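Local coordinates for protein inactive dihydropteroate synthase 2 (Mycobacterium tuberculosis, PDB 2VP8) that probably lacks dihydropteroate synthase activity, having very low affinity for the pterin pyrophosphate substrate, yet can probably bind the inhibitor dapsone, at residues Ala42-Ile47 against Ala283-His289; Val164-Thr168 against Gln196-Ala201; Val214-Pro218 against Thr242-Leu247. One frame throughout, in Å; residues are numbered along the deposited sequence.

Overall arrangement
All three contacts belong to one TIM-barrel domain of the pterin-binding family. Interaction 1 pairs its first and last strands; interaction 3, nested within the long loop that it closes, brings 214-218 against the run leading to strand 247-248. These two touch, their centres about 12 Å apart: Val-246 O probably accepts hydrogen bonds from Arg-284 N (2.9 Å) and Met-285 N (3.0 Å). Interaction 2 packs helix 186-207 on strand 162-166, the sheet neighbour of 214-217, and its centre lies about 8 Å from that of interaction 3. His-220, thought to mark relatives without synthase activity, comes close to Arg-287, Ala-166 and Asp-217, one residue from each contact.

Interaction 1. Residues Ala42-Ile47 against Ala283-His289; sequences ALIMAI and ARMFRVH
Met-45 and Arg-287 interlock on one face of this parallel strand pair. The arginine chain is extended, with CG anti to its backbone N (chi1 -162°), and it passes between two bumps of 42-47: Met-45 SD lies 3.5 Å from Arg-287 CG, and Ile-47 CG1 3.7 Å from the same carbon. Further out, Ile-47 CD1 sits 3.9 Å above the guanidinium plane, while the sulfur of Met-45 stays at the edge. The same CD1 also covers a face of the His-289 ring, 3.9 Å from its centroid, and so fills the notch between the two polar groups. Met-45 and Met-285, both bent at their last torsion, bring their methyl ends together. On the reverse face Ile-44 CG2 nestles against Val-288 CG2 (3.6 Å), and Ala-42 CB meets the edge of the Phe-286 ring at CE1 (4.0 Å). Five backbone hydrogen bonds, from Leu-43 N to Arg-284 O through Ile-47 N to Val-288 O, keep these bumps in register. Met-45 and Met-285 reach Val-81 of the adjacent strand 81-85, Arg-287 forms salt bridges with Asp-83 and Asp-123, and Ile-44, Ala-46, Phe-286 and Val-288 face helix 291-306, as inner and outer strand faces do in a TIM barrel.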
loop_
_atom_site.group_PDB
_atom_site.type_symbol
_atom_site.label_atom_id
_atom_site.label_comp_id
_atom_site.label_asym_id
_atom_site.label_seq_id
_atom_site.Cartn_x
_atom_site.Cartn_y
_atom_site.Cartn_z
ATOM N N ALA B 42 1.493 -11.013 -7.796
ATOM C CA ALA B 42 2.885 -10.693 -8.046
ATOM C C ALA B 42 3.785 -11.666 -7.273
ATOM O O ALA B 42 3.378 -12.235 -6.251
ATOM C CB ALA B 42 3.167 -9.268 -7.647
ATOM N N LEU B 43 5.003 -11.856 -7.765
ATOM C CA LEU B 43 5.880 -12.875 -7.224
ATOM C C LEU B 43 6.812 -12.342 -6.173
ATOM O O LEU B 43 7.096 -11.146 -6.138
ATOM C CB LEU B 43 6.710 -13.513 -8.334
ATOM C CG LEU B 43 5.954 -13.905 -9.597
ATOM C CD1 LEU B 43 6.954 -14.383 -10.645
ATOM C CD2 LEU B 43 4.890 -14.946 -9.264
ATOM N N ILE B 44 7.294 -13.254 -5.332
ATOM C CA ILE B 44 8.203 -12.938 -4.234
ATOM C C ILE B 44 9.559 -13.618 -4.429
ATOM O O ILE B 44 9.635 -14.842 -4.593
ATOM C CB ILE B 44 7.630 -13.414 -2.893
ATOM C CG1 ILE B 44 6.229 -12.829 -2.659
ATOM C CG2 ILE B 44 8.594 -13.063 -1.744
ATOM C CD1 ILE B 44 5.430 -13.565 -1.599
ATOM N N MET B 45 10.619 -12.814 -4.411
ATOM C CA MET B 45 11.993 -13.302 -4.393
ATOM C C MET B 45 12.519 -13.198 -2.956
ATOM O O MET B 45 12.623 -12.109 -2.399
ATOM C CB MET B 45 12.852 -12.490 -5.358
ATOM C CG MET B 45 14.317 -12.830 -5.341
ATOM S SD MET B 45 15.315 -11.684 -6.328
ATOM C CE MET B 45 15.355 -12.561 -7.888
ATOM N N ALA B 46 12.819 -14.345 -2.356
ATOM C CA ALA B 46 13.261 -14.410 -0.973
ATOM C C ALA B 46 14.783 -14.386 -0.889
ATOM O O ALA B 46 15.452 -15.246 -1.458
ATOM C CB ALA B 46 12.727 -15.658 -0.342
ATOM N N ILE B 47 15.322 -13.394 -0.186
ATOM C CA ILE B 47 16.760 -13.274 0.017
ATOM C C ILE B 47 17.242 -14.279 1.064
ATOM O O ILE B 47 16.826 -14.234 2.218
ATOM C CB ILE B 47 17.149 -11.841 0.470
ATOM C CG1 ILE B 47 16.727 -10.807 -0.573
ATOM C CG2 ILE B 47 18.648 -11.748 0.764
ATOM C CD1 ILE B 47 16.848 -9.372 -0.115
ATOM N N ALA B 283 4.050 -4.257 -11.183
ATOM C CA ALA B 283 5.347 -4.864 -10.882
ATOM C C ALA B 283 5.185 -6.386 -10.794
ATOM O O ALA B 283 4.210 -6.872 -10.219
ATOM C CB ALA B 283 5.904 -4.291 -9.577
ATOM N N ARG B 284 6.115 -7.146 -11.358
ATOM C CA ARG B 284 5.941 -8.597 -11.380
ATOM C C ARG B 284 6.520 -9.301 -10.142
ATOM O O ARG B 284 5.964 -10.303 -9.668
ATOM C CB ARG B 284 6.501 -9.193 -12.675
ATOM C CG ARG B 284 6.434 -10.716 -12.764
ATOM C CD ARG B 284 5.143 -11.256 -13.395
ATOM N NE ARG B 284 5.187 -12.718 -13.558
ATOM C CZ ARG B 284 5.816 -13.367 -14.548
ATOM N NH1 ARG B 284 6.477 -12.704 -15.501
ATOM N NH2 ARG B 284 5.783 -14.697 -14.597
ATOM N N MET B 285 7.629 -8.777 -9.619
ATOM C CA MET B 285 8.374 -9.472 -8.573
ATOM C C MET B 285 8.884 -8.527 -7.492
ATOM O O MET B 285 9.145 -7.353 -7.757
ATOM C CB MET B 285 9.539 -10.250 -9.187
ATOM C CG MET B 285 10.127 -11.304 -8.288
ATOM S SD MET B 285 11.029 -12.567 -9.209
ATOM C CE MET B 285 12.590 -11.742 -9.346
ATOM N N PHE B 286 9.031 -9.059 -6.278
ATOM C CA PHE B 286 9.491 -8.286 -5.141
ATOM C C PHE B 286 10.563 -9.038 -4.367
ATOM O O PHE B 286 10.347 -10.165 -3.905
ATOM C CB PHE B 286 8.315 -7.938 -4.225
ATOM C CG PHE B 286 7.382 -6.922 -4.805
ATOM C CD1 PHE B 286 6.295 -7.316 -5.566
ATOM C CD2 PHE B 286 7.596 -5.569 -4.594
ATOM C CE1 PHE B 286 5.437 -6.385 -6.128
ATOM C CE2 PHE B 286 6.736 -4.622 -5.141
ATOM C CZ PHE B 286 5.652 -5.036 -5.914
ATOM N N ARG B 287 11.721 -8.403 -4.233
ATOM C CA ARG B 287 12.837 -8.968 -3.486
ATOM C C ARG B 287 12.741 -8.564 -2.021
ATOM O O ARG B 287 12.815 -7.379 -1.690
ATOM C CB ARG B 287 14.160 -8.492 -4.085
ATOM C CG ARG B 287 15.354 -9.319 -3.682
ATOM C CD ARG B 287 16.567 -8.833 -4.428
ATOM N NE ARG B 287 17.748 -9.632 -4.130
ATOM C CZ ARG B 287 18.828 -9.164 -3.518
ATOM N NH1 ARG B 287 18.885 -7.892 -3.151
ATOM N NH2 ARG B 287 19.857 -9.965 -3.290
ATOM N N VAL B 288 12.588 -9.554 -1.151
ATOM C CA VAL B 288 12.336 -9.314 0.263
ATOM C C VAL B 288 13.119 -10.264 1.157
ATOM O O VAL B 288 13.599 -11.308 0.707
ATOM C CB VAL B 288 10.814 -9.432 0.613
ATOM C CG1 VAL B 288 9.982 -8.536 -0.265
ATOM C CG2 VAL B 288 10.333 -10.848 0.480
ATOM N N HIS B 289 13.249 -9.887 2.429
ATOM C CA HIS B 289 13.714 -10.800 3.467
ATOM C C HIS B 289 12.509 -11.510 4.089
ATOM O O HIS B 289 12.500 -12.736 4.210
ATOM C CB HIS B 289 14.466 -10.043 4.551
ATOM C CG HIS B 289 15.745 -9.429 4.086
ATOM N ND1 HIS B 289 15.809 -8.161 3.553
ATOM C CD2 HIS B 289 17.012 -9.903 4.088
ATOM C CE1 HIS B 289 17.061 -7.881 3.240
ATOM N NE2 HIS B 289 17.812 -8.920 3.558
#

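Interaction 2. Residues Val164-Thr168 against Gln196-Ala201; sequences VCAHT and QVTAAA
The imidazole of His-167 meets the amide of Gln-196 edge-on: OE1 lies near the ring plane, 3.2 Å from His-167 CE1, and the ring and amide planes are turned 29° from each other. No atom of 196-201 lies over either face of the ring. With CG of His-167 anti to its backbone N (chi1 179°), the ring reaches out toward the extended glutamine chain, while its CB rests on Val-197 CG1 at 3.6 Å. Phe-222, from a loop, also touches the histidine. This is the joint between strand 162-166 and helix 186-207, the helix that follows it in the chain and leads to the neighbouring parallel strand 214-217, a beta-alpha-beta crossover of the TIM barrel. Helix and strand segments run nearly antiparallel, at 150°, with their axes 7.8 Å apart. One helical turn beyond Gln-196, the small side chain of Ala-200 lets the strand come close: its CB is 3.8 Å from Cys-165 CB. The thiol leans toward the backbone there, with SG 3.4 Å from Ala-200 O, and it also approaches Ala-201. Cys-165 and Ala-201 both touch Val-214 of strand 214-217, and Ala-201 packs in addition on Trp-244.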
loop_
_atom_site.group_PDB
_atom_site.type_symbol
_atom_site.label_atom_id
_atom_site.label_comp_id
_atom_site.label_asym_id
_atom_site.label_seq_id
_atom_site.Cartn_x
_atom_site.Cartn_y
_atom_site.Cartn_z
ATOM N N VAL B 164 18.670 -10.641 -14.395
ATOM C CA VAL B 164 18.099 -9.406 -13.888
ATOM C C VAL B 164 18.951 -8.246 -14.392
ATOM O O VAL B 164 20.158 -8.189 -14.141
ATOM C CB VAL B 164 18.023 -9.395 -12.332
ATOM C CG1 VAL B 164 17.585 -8.024 -11.807
ATOM C CG2 VAL B 164 17.086 -10.482 -11.830
ATOM N N CYS B 165 18.325 -7.339 -15.128
ATOM C CA CYS B 165 18.997 -6.121 -15.553
ATOM C C CYS B 165 18.648 -5.013 -14.582
ATOM O O CYS B 165 17.520 -4.516 -14.567
ATOM C CB CYS B 165 18.603 -5.743 -16.977
ATOM S SG CYS B 165 19.108 -6.975 -18.182
ATOM N N ALA B 166 19.619 -4.647 -13.756
ATOM C CA ALA B 166 19.399 -3.659 -12.715
ATOM C C ALA B 166 19.990 -2.295 -13.068
ATOM O O ALA B 166 20.934 -2.191 -13.855
ATOM C CB ALA B 166 19.953 -4.158 -11.389
ATOM N N HIS B 167 19.408 -1.255 -12.478
ATOM C CA HIS B 167 19.931 0.098 -12.579
ATOM C C HIS B 167 20.663 0.453 -11.292
ATOM O O HIS B 167 20.082 0.434 -10.203
ATOM C CB HIS B 167 18.800 1.092 -12.843
ATOM C CG HIS B 167 19.256 2.513 -12.927
ATOM N ND1 HIS B 167 19.618 3.109 -14.116
ATOM C CD2 HIS B 167 19.415 3.457 -11.969
ATOM C CE1 HIS B 167 19.979 4.359 -13.887
ATOM N NE2 HIS B 167 19.866 4.595 -12.592
ATOM N N THR B 168 21.945 0.776 -11.440
ATOM C CA THR B 168 22.825 1.109 -10.321
ATOM C C THR B 168 22.411 2.418 -9.644
ATOM O O THR B 168 21.545 2.429 -8.770
ATOM C CB THR B 168 24.307 1.187 -10.789
ATOM O OG1 THR B 168 25.184 1.080 -9.659
ATOM C CG2 THR B 168 24.590 2.492 -11.563
ATOM N N GLN B 196 18.060 3.241 -19.829
ATOM C CA GLN B 196 19.263 2.490 -19.453
ATOM C C GLN B 196 19.002 1.032 -19.092
ATOM O O GLN B 196 19.807 0.166 -19.422
ATOM C CB GLN B 196 20.037 3.203 -18.342
ATOM C CG GLN B 196 20.697 4.506 -18.810
ATOM C CD GLN B 196 21.287 5.334 -17.679
ATOM O OE1 GLN B 196 21.598 4.818 -16.603
ATOM N NE2 GLN B 196 21.452 6.627 -17.925
ATOM N N VAL B 197 17.882 0.753 -18.432
ATOM C CA VAL B 197 17.526 -0.638 -18.129
ATOM C C VAL B 197 16.985 -1.351 -19.363
ATOM O O VAL B 197 17.170 -2.557 -19.528
ATOM C CB VAL B 197 16.511 -0.767 -16.967
ATOM C CG1 VAL B 197 17.164 -0.401 -15.655
ATOM C CG2 VAL B 197 15.276 0.089 -17.216
ATOM N N THR B 198 16.326 -0.588 -20.227
ATOM C CA THR B 198 15.689 -1.137 -21.410
ATOM C C THR B 198 16.758 -1.579 -22.415
ATOM O O THR B 198 16.592 -2.580 -23.114
ATOM C CB THR B 198 14.649 -0.123 -21.994
ATOM O OG1 THR B 198 13.386 -0.774 -22.176
ATOM C CG2 THR B 198 15.108 0.536 -23.297
ATOM N N ALA B 199 17.862 -0.832 -22.447
ATOM C CA ALA B 199 19.025 -1.150 -23.268
ATOM C C ALA B 199 19.760 -2.359 -22.691
ATOM O O ALA B 199 20.188 -3.250 -23.427
ATOM C CB ALA B 199 19.948 0.049 -23.345
ATOM N N ALA B 200 19.896 -2.379 -21.369
ATOM C CA ALA B 200 20.477 -3.510 -20.654
ATOM C C ALA B 200 19.727 -4.810 -20.965
ATOM O O ALA B 200 20.347 -5.847 -21.197
ATOM C CB ALA B 200 20.489 -3.238 -19.156
ATOM N N ALA B 201 18.397 -4.734 -20.982
ATOM C CA ALA B 201 17.542 -5.858 -21.355
ATOM C C ALA B 201 17.756 -6.310 -22.802
ATOM O O ALA B 201 17.895 -7.504 -23.067
ATOM C CB ALA B 201 16.083 -5.515 -21.115
#

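Interaction 3. Residues Val214-Pro218 against Thr242-Leu247; sequences VLIDP and TGWPVL. With EDO (1,2-ethanediol), chain F.
Ile-216 reaches Trp-244 through a first torsion of 63°, which places CG1 between the backbone N and the carbonyl carbon and leaves CG2 anti to that carbon. CG1 and CG2 then both rest against the tryptophan CB, with Ile-216 CG2 3.8 Å from Trp-244 CB, and CD1 extends on to touch both Thr-242 OG1 and Val-246 CG2. The threonine hydroxyl is itself bonded to Leu-239 O in the preceding helix. For Trp-244, a chi1 of -60° sets CG beside its own N and swings the indole along the strand, where its far rim, at CZ3, meets Val-214 CB (3.9 Å). One indole face carries a 1,2-ethanediol molecule, probably from the crystallisation liquor: its O2 stands 3.3 Å above the ring plane, toward the rim, and its O1 makes a weak hydrogen bond to Gly-243 O.

Beyond the tryptophan the two backbones pair. Ile-216 N gives an almost straight hydrogen bond to Pro-245 O (2.8 Å), and Leu-247 N returns one to Ile-216 O (2.7 Å), so that both polar atoms of Ile-216 are satisfied across the contact. Pro-245 CB lies against Leu-215 CG at 4.0 Å. Asp-217 comes alongside Leu-247, but its OD2 is hydrogen-bonded to ND1 of His-220, the residue probably characteristic of family members without synthase activity. Val-164 of the neighbouring strand 162-166 packs on both Asp-217 and Leu-247. Joining 214-217, at one end of the sheet order, to the run that enters 247-248 at the other completes the ring of parallel strands of a TIM barrel.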
loop_
_atom_site.group_PDB
_atom_site.type_symbol
_atom_site.label_atom_id
_atom_site.label_comp_id
_atom_site.label_asym_id
_atom_site.label_seq_id
_atom_site.Cartn_x
_atom_site.Cartn_y
_atom_site.Cartn_z
ATOM N N VAL B 214 14.203 -12.511 -18.942
ATOM C CA VAL B 214 14.810 -11.243 -18.536
ATOM C C VAL B 214 13.846 -10.423 -17.681
ATOM O O VAL B 214 12.716 -10.168 -18.088
ATOM C CB VAL B 214 15.253 -10.385 -19.739
ATOM C CG1 VAL B 214 15.892 -9.085 -19.251
ATOM C CG2 VAL B 214 16.217 -11.145 -20.632
ATOM N N LEU B 215 14.307 -10.019 -16.500
ATOM C CA LEU B 215 13.564 -9.116 -15.628
ATOM C C LEU B 215 14.333 -7.801 -15.498
ATOM O O LEU B 215 15.563 -7.783 -15.615
ATOM C CB LEU B 215 13.362 -9.751 -14.246
ATOM C CG LEU B 215 12.434 -10.967 -14.104
ATOM C CD1 LEU B 215 13.088 -12.276 -14.582
ATOM C CD2 LEU B 215 11.976 -11.118 -12.672
ATOM N N ILE B 216 13.622 -6.700 -15.274
ATOM C CA ILE B 216 14.291 -5.415 -15.074
ATOM C C ILE B 216 14.104 -4.891 -13.660
ATOM O O ILE B 216 13.012 -4.953 -13.096
ATOM C CB ILE B 216 13.895 -4.336 -16.122
ATOM C CG1 ILE B 216 12.403 -3.985 -16.046
ATOM C CG2 ILE B 216 14.317 -4.770 -17.537
ATOM C CD1 ILE B 216 12.045 -2.663 -16.716
ATOM N N ASP B 217 15.191 -4.386 -13.094
ATOM C CA ASP B 217 15.200 -3.884 -11.728
ATOM C C ASP B 217 15.671 -2.426 -11.723
ATOM O O ASP B 217 16.842 -2.146 -11.468
ATOM C CB ASP B 217 16.082 -4.775 -10.855
ATOM C CG ASP B 217 16.222 -4.261 -9.444
ATOM O OD1 ASP B 217 15.442 -3.374 -9.033
ATOM O OD2 ASP B 217 17.121 -4.752 -8.738
ATOM N N PRO B 218 14.745 -1.494 -12.000
ATOM C CA PRO B 218 15.047 -0.087 -12.235
ATOM C C PRO B 218 15.431 0.708 -10.991
ATOM O O PRO B 218 16.101 1.730 -11.115
ATOM C CB PRO B 218 13.729 0.458 -12.800
ATOM C CG PRO B 218 12.895 -0.748 -13.113
ATOM C CD PRO B 218 13.302 -1.744 -12.110
ATOM N N THR B 242 6.942 -0.700 -20.144
ATOM C CA THR B 242 8.039 -1.058 -21.055
ATOM C C THR B 242 7.857 -2.472 -21.601
ATOM O O THR B 242 8.373 -2.800 -22.674
ATOM C CB THR B 242 9.437 -0.960 -20.397
ATOM O OG1 THR B 242 9.559 -1.945 -19.361
ATOM C CG2 THR B 242 9.681 0.432 -19.826
ATOM N N GLY B 243 7.122 -3.299 -20.860
ATOM C CA GLY B 243 6.805 -4.654 -21.291
ATOM C C GLY B 243 7.683 -5.723 -20.669
ATOM O O GLY B 243 7.402 -6.913 -20.809
ATOM N N TRP B 244 8.750 -5.296 -19.996
ATOM C CA TRP B 244 9.620 -6.194 -19.247
ATOM C C TRP B 244 9.069 -6.398 -17.842
ATOM O O TRP B 244 8.549 -5.453 -17.232
ATOM C CB TRP B 244 11.034 -5.621 -19.152
ATOM C CG TRP B 244 11.699 -5.406 -20.480
ATOM C CD1 TRP B 244 11.877 -4.215 -21.119
ATOM C CD2 TRP B 244 12.276 -6.407 -21.326
ATOM N NE1 TRP B 244 12.527 -4.410 -22.309
ATOM C CE2 TRP B 244 12.780 -5.748 -22.463
ATOM C CE3 TRP B 244 12.408 -7.798 -21.236
ATOM C CZ2 TRP B 244 13.414 -6.430 -23.507
ATOM C CZ3 TRP B 244 13.039 -8.476 -22.271
ATOM C CH2 TRP B 244 13.535 -7.788 -23.391
ATOM N N PRO B 245 9.178 -7.631 -17.311
ATOM C CA PRO B 245 8.751 -7.847 -15.924
ATOM C C PRO B 245 9.566 -6.944 -15.008
ATOM O O PRO B 245 10.776 -6.813 -15.181
ATOM C CB PRO B 245 9.098 -9.314 -15.669
ATOM C CG PRO B 245 9.191 -9.922 -17.016
ATOM C CD PRO B 245 9.690 -8.861 -17.930
ATOM N N VAL B 246 8.910 -6.303 -14.058
ATOM C CA VAL B 246 9.608 -5.378 -13.180
ATOM C C VAL B 246 9.845 -6.012 -11.811
ATOM O O VAL B 246 8.923 -6.566 -11.187
ATOM C CB VAL B 246 8.861 -4.025 -13.074
ATOM C CG1 VAL B 246 9.408 -3.168 -11.937
ATOM C CG2 VAL B 246 8.937 -3.265 -14.410
ATOM N N LEU B 247 11.105 -5.943 -11.382
ATOM C CA LEU B 247 11.520 -6.385 -10.067
ATOM C C LEU B 247 11.698 -5.175 -9.168
ATOM O O LEU B 247 12.357 -4.203 -9.538
ATOM C CB LEU B 247 12.827 -7.191 -10.153
ATOM C CG LEU B 247 13.495 -7.630 -8.836
ATOM C CD1 LEU B 247 12.577 -8.475 -7.966
ATOM C CD2 LEU B 247 14.787 -8.375 -9.083
HETATM C C1 EDO F . 8.611 -8.238 -24.601
HETATM O O1 EDO F . 9.094 -8.638 -23.309
HETATM C C2 EDO F . 8.837 -6.742 -24.821
HETATM O O2 EDO F . 10.208 -6.412 -24.562
#